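Local coordinates for actin-binding protein (Saccharomyces cerevisiae, PDB 1HQZ) that binds actin filaments but not actin monomers, probably through this N-terminal cofilin-homology domain, and regulates ARP2/3 complex-mediated actin assembly, at residues 54-59 against 126-131; 82-87 against 118-123. All coordinates share one frame; numbering follows the deposited sequence.

Contact 1 (54-59 against 126-131); sequences DFLQLF and LDENEL
L56, on helix 52-56, packs among L126, E128 and L131, and so joins that helix to helix 128-136 on one face of the cofilin-homology sheet. No hydrogen bond crosses; the touching is van der Waals, much of it methyl on methyl, with carbonyl O atoms also met. The CG of L56 is anti to the carbonyl carbon (chi1 -59°), and beyond it the two methyls divide the work. CD2 meets CD1 of L131 tip to tip at 3.5 Å and also lies 3.9 Å from CB of L126. CD1 is 3.6 Å from O of L126 and 3.7 Å from CA of E128, close to that residue's CB as well. Leucine suits the place because its forked end can serve several neighbours at once.

L126 answers from just before helix 128-136. Its CD1 packs 3.4 Å from the carbonyl O of L56 and comes obliquely at the F59 ring, 3.6 Å from CD1 of F59; the F59 and L126 side chains cross at about a right angle. F59 is also stacked with W86.

The side-chain hydrogen bond within the two segments is the cap of D127. This residue is the N-cap of helix 128-136, its OD2 accepting from N of E130 at 2.9 Å with the donor above the carboxylate plane. E128 offers L56 its CA and CB, while its chain runs on extended from CG and brushes F52 and H53.

With no hydrogen bond across it, the contact rests on the fit of branched aliphatic side chains, and the capping bond helps hold the start of the helix that carries E128 and L131.

Contact 2 (82-87 against 118-123); sequences IIIGWC and VTARDE
W86 brings the six-membered ring of its indole against the chain leaving strand 116-120, with O of R121 over one face, offset toward the rim. CG is anti to the backbone N (chi1 173°), beside the carbonyl carbon; CH2 lies 3.5 Å from CA of D122, and CE3 is 3.8 Å from CB of A120. Alanine's small side chain lets the broad indole lie close to the strand, while NE1 bonds to O of D60.

The backbones pair as parallel strands, with I84, G85 and W86 opposite V118, T119 and A120. Four nearly straight hydrogen bonds alternate between them, from N of V118 to O of I83 (3.1 Å) through to N of C87 with O of A120 (2.8 Å). G85 has no side chain on the T119 face, and its N and O both bond to the neighbouring strand. Beside these bonds, CA of I84 and CA of W86 make CH···O contacts with the carbonyls of V118 and A120.

Beta-branched I84 and V118 suit the extended backbone; on their face CG2 of I84 also meets CB of A120 at 4.2 Å. At the exposed end, R121 passes its CG by O of C87 and sends NH2 to a salt bridge with D89.

The pair closes the beta-alpha-beta crossover through helix 93-110. That helix touches I83, C87 and T119 on one face, F55 and L56 of helix 52-56 meet I84 on the other, and strand 65-71 bonds to the far side of 80-86.

Contact 2 is built into the sheet, joining its edge strand 116-120 to strand 80-86, whereas contact 1 lies on top of that sheet and ties two helical elements together. Their chemistry follows: backbone hydrogen bonds set the register in one, while non-polar contacts, mostly of side chains, span the other. Contact 2 lies nearer the middle of the chain, its centre about 7 Å from the chain's centre against about 11 Å for contact 1; both are partly buried. They share an interface, where CD2 of L126 packs on CD1 of I84 at 3.6 Å and CB of F59 is 3.5 Å from CE2 of W86. Along the chain contact 2 is nested within the loop closed by contact 1.

Contact 1 (54-59 against 126-131)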
loop_
_atom_site.group_PDB
_atom_site.type_symbol
_atom_site.label_atom_id
_atom_site.label_comp_id
_atom_site.label_asym_id
_atom_site.label_seq_id
_atom_site.Cartn_x
_atom_site.Cartn_y
_atom_site.Cartn_z
ATOM N N ASP A 54 8.312 4.211 -9.210
ATOM C CA ASP A 54 8.434 2.755 -9.377
ATOM C C ASP A 54 7.276 2.050 -8.657
ATOM O O ASP A 54 6.680 1.098 -9.169
ATOM C CB ASP A 54 9.766 2.254 -8.812
ATOM C CG ASP A 54 10.914 2.353 -9.811
ATOM O OD1 ASP A 54 10.752 2.970 -10.888
ATOM O OD2 ASP A 54 11.992 1.804 -9.507
ATOM N N PHE A 55 6.967 2.538 -7.465
ATOM C CA PHE A 55 5.887 2.005 -6.644
ATOM C C PHE A 55 4.595 1.849 -7.436
ATOM O O PHE A 55 3.999 0.769 -7.494
ATOM C CB PHE A 55 5.668 2.951 -5.452
ATOM C CG PHE A 55 4.475 2.613 -4.586
ATOM C CD1 PHE A 55 4.342 1.349 -4.004
ATOM C CD2 PHE A 55 3.527 3.590 -4.290
ATOM C CE1 PHE A 55 3.286 1.074 -3.130
ATOM C CE2 PHE A 55 2.472 3.331 -3.428
ATOM C CZ PHE A 55 2.350 2.066 -2.842
ATOM N N LEU A 56 4.172 2.931 -8.075
ATOM C CA LEU A 56 2.927 2.924 -8.831
ATOM C C LEU A 56 2.881 1.929 -9.980
ATOM O O LEU A 56 1.803 1.546 -10.438
ATOM C CB LEU A 56 2.630 4.334 -9.328
ATOM C CG LEU A 56 2.499 5.326 -8.164
ATOM C CD1 LEU A 56 2.353 6.746 -8.702
ATOM C CD2 LEU A 56 1.302 4.942 -7.300
ATOM N N GLN A 57 4.047 1.485 -10.421
ATOM C CA GLN A 57 4.137 0.531 -11.519
ATOM C C GLN A 57 4.416 -0.897 -11.074
ATOM O O GLN A 57 4.679 -1.765 -11.904
ATOM C CB GLN A 57 5.262 0.940 -12.449
ATOM C CG GLN A 57 5.100 2.294 -13.079
ATOM C CD GLN A 57 6.220 2.549 -14.042
ATOM O OE1 GLN A 57 7.333 2.908 -13.645
ATOM N NE2 GLN A 57 5.951 2.332 -15.319
ATOM N N LEU A 58 4.357 -1.163 -9.780
ATOM C CA LEU A 58 4.702 -2.503 -9.333
ATOM C C LEU A 58 3.578 -3.368 -8.818
ATOM O O LEU A 58 3.840 -4.386 -8.179
ATOM C CB LEU A 58 5.808 -2.422 -8.272
ATOM C CG LEU A 58 7.113 -1.693 -8.599
ATOM C CD1 LEU A 58 8.286 -2.580 -8.192
ATOM C CD2 LEU A 58 7.233 -1.402 -10.074
ATOM N N PHE A 59 2.335 -2.983 -9.089
ATOM C CA PHE A 59 1.203 -3.785 -8.637
ATOM C C PHE A 59 0.860 -4.872 -9.661
ATOM O O PHE A 59 1.000 -4.668 -10.873
ATOM C CB PHE A 59 -0.022 -2.903 -8.369
ATOM C CG PHE A 59 0.118 -2.023 -7.151
ATOM C CD1 PHE A 59 0.618 -0.727 -7.262
ATOM C CD2 PHE A 59 -0.229 -2.506 -5.882
ATOM C CE1 PHE A 59 0.775 0.093 -6.120
ATOM C CE2 PHE A 59 -0.078 -1.712 -4.748
ATOM C CZ PHE A 59 0.428 -0.398 -4.868
ATOM N N LEU A 126 -3.669 5.042 -10.599
ATOM C CA LEU A 126 -2.398 5.348 -9.954
ATOM C C LEU A 126 -1.579 6.394 -10.717
ATOM O O LEU A 126 -0.376 6.228 -10.930
ATOM C CB LEU A 126 -1.582 4.058 -9.788
ATOM C CG LEU A 126 -2.216 2.911 -8.978
ATOM C CD1 LEU A 126 -1.367 1.647 -9.093
ATOM C CD2 LEU A 126 -2.348 3.322 -7.520
ATOM N N ASP A 127 -2.231 7.473 -11.136
ATOM C CA ASP A 127 -1.518 8.535 -11.837
ATOM C C ASP A 127 -0.704 9.289 -10.795
ATOM O O ASP A 127 -1.252 9.791 -9.819
ATOM C CB ASP A 127 -2.500 9.488 -12.522
ATOM C CG ASP A 127 -1.813 10.724 -13.071
ATOM O OD1 ASP A 127 -0.975 10.576 -13.989
ATOM O OD2 ASP A 127 -2.099 11.838 -12.573
ATOM N N GLU A 128 0.603 9.372 -11.005
ATOM C CA GLU A 128 1.491 10.027 -10.051
ATOM C C GLU A 128 1.129 11.459 -9.654
ATOM O O GLU A 128 1.188 11.811 -8.474
ATOM C CB GLU A 128 2.942 9.973 -10.557
ATOM C CG GLU A 128 3.942 10.610 -9.601
ATOM C CD GLU A 128 5.383 10.210 -9.886
ATOM O OE1 GLU A 128 5.681 9.825 -11.033
ATOM O OE2 GLU A 128 6.220 10.298 -8.958
ATOM N N ASN A 129 0.755 12.292 -10.617
ATOM C CA ASN A 129 0.407 13.672 -10.289
ATOM C C ASN A 129 -0.890 13.785 -9.497
ATOM O O ASN A 129 -1.003 14.596 -8.582
ATOM C CB ASN A 129 0.324 14.516 -11.561
ATOM C CG ASN A 129 1.692 14.802 -12.149
ATOM O OD1 ASN A 129 2.600 15.265 -11.444
ATOM N ND2 ASN A 129 1.851 14.534 -13.440
ATOM N N GLU A 130 -1.872 12.977 -9.864
ATOM C CA GLU A 130 -3.147 12.975 -9.173
ATOM C C GLU A 130 -2.926 12.617 -7.693
ATOM O O GLU A 130 -3.499 13.238 -6.794
ATOM C CB GLU A 130 -4.072 11.956 -9.847
ATOM C CG GLU A 130 -5.094 11.305 -8.928
ATOM C CD GLU A 130 -6.314 12.162 -8.683
ATOM O OE1 GLU A 130 -6.156 13.365 -8.371
ATOM O OE2 GLU A 130 -7.436 11.621 -8.790
ATOM N N LEU A 131 -2.076 11.625 -7.447
ATOM C CA LEU A 131 -1.804 11.187 -6.086
ATOM C C LEU A 131 -0.954 12.181 -5.306
ATOM O O LEU A 131 -1.173 12.382 -4.105
ATOM C CB LEU A 131 -1.134 9.805 -6.098
ATOM C CG LEU A 131 -1.985 8.637 -6.626
ATOM C CD1 LEU A 131 -1.152 7.370 -6.655
ATOM C CD2 LEU A 131 -3.201 8.436 -5.748
#

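Contact 2 (82-87 against 118-123)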
loop_
_atom_site.group_PDB
_atom_site.type_symbol
_atom_site.label_atom_id
_atom_site.label_comp_id
_atom_site.label_asym_id
_atom_site.label_seq_id
_atom_site.Cartn_x
_atom_site.Cartn_y
_atom_site.Cartn_z
ATOM N N ILE A 82 0.854 7.318 2.289
ATOM C CA ILE A 82 -0.296 6.942 1.485
ATOM C C ILE A 82 -0.396 5.416 1.474
ATOM O O ILE A 82 0.615 4.712 1.461
ATOM C CB ILE A 82 -0.186 7.487 0.032
ATOM C CG1 ILE A 82 -1.371 6.985 -0.798
ATOM C CG2 ILE A 82 1.139 7.066 -0.597
ATOM C CD1 ILE A 82 -1.484 7.598 -2.199
ATOM N N ILE A 83 -1.614 4.899 1.554
ATOM C CA ILE A 83 -1.788 3.466 1.488
ATOM C C ILE A 83 -2.683 3.231 0.290
ATOM O O ILE A 83 -3.597 4.018 0.017
ATOM C CB ILE A 83 -2.440 2.880 2.746
ATOM C CG1 ILE A 83 -3.803 3.521 2.991
ATOM C CG2 ILE A 83 -1.524 3.090 3.928
ATOM C CD1 ILE A 83 -4.614 2.807 4.063
ATOM N N ILE A 84 -2.402 2.160 -0.437
ATOM C CA ILE A 84 -3.177 1.843 -1.620
ATOM C C ILE A 84 -3.793 0.457 -1.552
ATOM O O ILE A 84 -3.106 -0.523 -1.297
ATOM C CB ILE A 84 -2.292 1.963 -2.891
ATOM C CG1 ILE A 84 -1.968 3.441 -3.130
ATOM C CG2 ILE A 84 -2.994 1.350 -4.099
ATOM C CD1 ILE A 84 -0.999 3.687 -4.238
ATOM N N GLY A 85 -5.104 0.402 -1.754
ATOM C CA GLY A 85 -5.814 -0.856 -1.769
ATOM C C GLY A 85 -5.983 -1.196 -3.240
ATOM O O GLY A 85 -6.801 -0.609 -3.942
ATOM N N TRP A 86 -5.183 -2.143 -3.701
ATOM C CA TRP A 86 -5.189 -2.576 -5.090
ATOM C C TRP A 86 -6.101 -3.799 -5.249
ATOM O O TRP A 86 -5.823 -4.873 -4.708
ATOM C CB TRP A 86 -3.739 -2.879 -5.488
ATOM C CG TRP A 86 -3.553 -3.481 -6.828
ATOM C CD1 TRP A 86 -3.380 -4.804 -7.108
ATOM C CD2 TRP A 86 -3.500 -2.793 -8.079
ATOM N NE1 TRP A 86 -3.214 -4.983 -8.453
ATOM C CE2 TRP A 86 -3.287 -3.768 -9.079
ATOM C CE3 TRP A 86 -3.613 -1.448 -8.457
ATOM C CZ2 TRP A 86 -3.184 -3.446 -10.437
ATOM C CZ3 TRP A 86 -3.509 -1.122 -9.811
ATOM C CH2 TRP A 86 -3.296 -2.124 -10.784
ATOM N N CYS A 87 -7.199 -3.621 -5.983
ATOM C CA CYS A 87 -8.174 -4.691 -6.195
ATOM C C CYS A 87 -8.517 -4.800 -7.675
ATOM O O CYS A 87 -9.581 -4.350 -8.095
ATOM C CB CYS A 87 -9.447 -4.387 -5.388
ATOM S SG CYS A 87 -10.707 -5.688 -5.373
ATOM N N VAL A 118 -6.251 5.340 -0.847
ATOM C CA VAL A 118 -6.778 5.226 -2.194
ATOM C C VAL A 118 -7.105 3.788 -2.580
ATOM O O VAL A 118 -6.415 2.853 -2.189
ATOM C CB VAL A 118 -5.764 5.784 -3.240
ATOM C CG1 VAL A 118 -6.251 5.486 -4.652
ATOM C CG2 VAL A 118 -5.608 7.290 -3.068
ATOM N N THR A 119 -8.181 3.627 -3.340
ATOM C CA THR A 119 -8.595 2.328 -3.843
ATOM C C THR A 119 -8.252 2.364 -5.340
ATOM O O THR A 119 -8.593 3.321 -6.048
ATOM C CB THR A 119 -10.107 2.093 -3.653
ATOM O OG1 THR A 119 -10.397 1.904 -2.258
ATOM C CG2 THR A 119 -10.549 0.854 -4.426
ATOM N N ALA A 120 -7.549 1.339 -5.813
ATOM C CA ALA A 120 -7.148 1.288 -7.214
ATOM C C ALA A 120 -7.454 -0.057 -7.860
ATOM O O ALA A 120 -7.434 -1.087 -7.195
ATOM C CB ALA A 120 -5.661 1.590 -7.324
ATOM N N ARG A 121 -7.716 -0.031 -9.163
ATOM C CA ARG A 121 -8.032 -1.225 -9.948
ATOM C C ARG A 121 -7.066 -1.420 -11.114
ATOM O O ARG A 121 -6.846 -2.542 -11.563
ATOM C CB ARG A 121 -9.440 -1.128 -10.518
ATOM C CG ARG A 121 -10.550 -1.350 -9.527
ATOM C CD ARG A 121 -11.890 -1.115 -10.201
ATOM N NE ARG A 121 -11.947 -1.742 -11.521
ATOM C CZ ARG A 121 -12.095 -1.074 -12.660
ATOM N NH1 ARG A 121 -12.209 0.250 -12.647
ATOM N NH2 ARG A 121 -12.115 -1.728 -13.815
ATOM N N ASP A 122 -6.510 -0.323 -11.616
ATOM C CA ASP A 122 -5.574 -0.380 -12.729
ATOM C C ASP A 122 -4.647 0.838 -12.702
ATOM O O ASP A 122 -4.779 1.716 -11.840
ATOM C CB ASP A 122 -6.338 -0.430 -14.053
ATOM C CG ASP A 122 -7.183 0.800 -14.276
ATOM O OD1 ASP A 122 -6.603 1.889 -14.453
ATOM O OD2 ASP A 122 -8.426 0.685 -14.266
ATOM N N GLU A 123 -3.721 0.896 -13.654
ATOM C CA GLU A 123 -2.757 1.989 -13.710
ATOM C C GLU A 123 -3.355 3.387 -13.781
ATOM O O GLU A 123 -2.744 4.341 -13.306
ATOM C CB GLU A 123 -1.783 1.786 -14.874
ATOM C CG GLU A 123 -0.730 0.704 -14.621
ATOM C CD GLU A 123 -1.211 -0.695 -14.974
ATOM O OE1 GLU A 123 -2.257 -1.133 -14.442
ATOM O OE2 GLU A 123 -0.533 -1.360 -15.792
#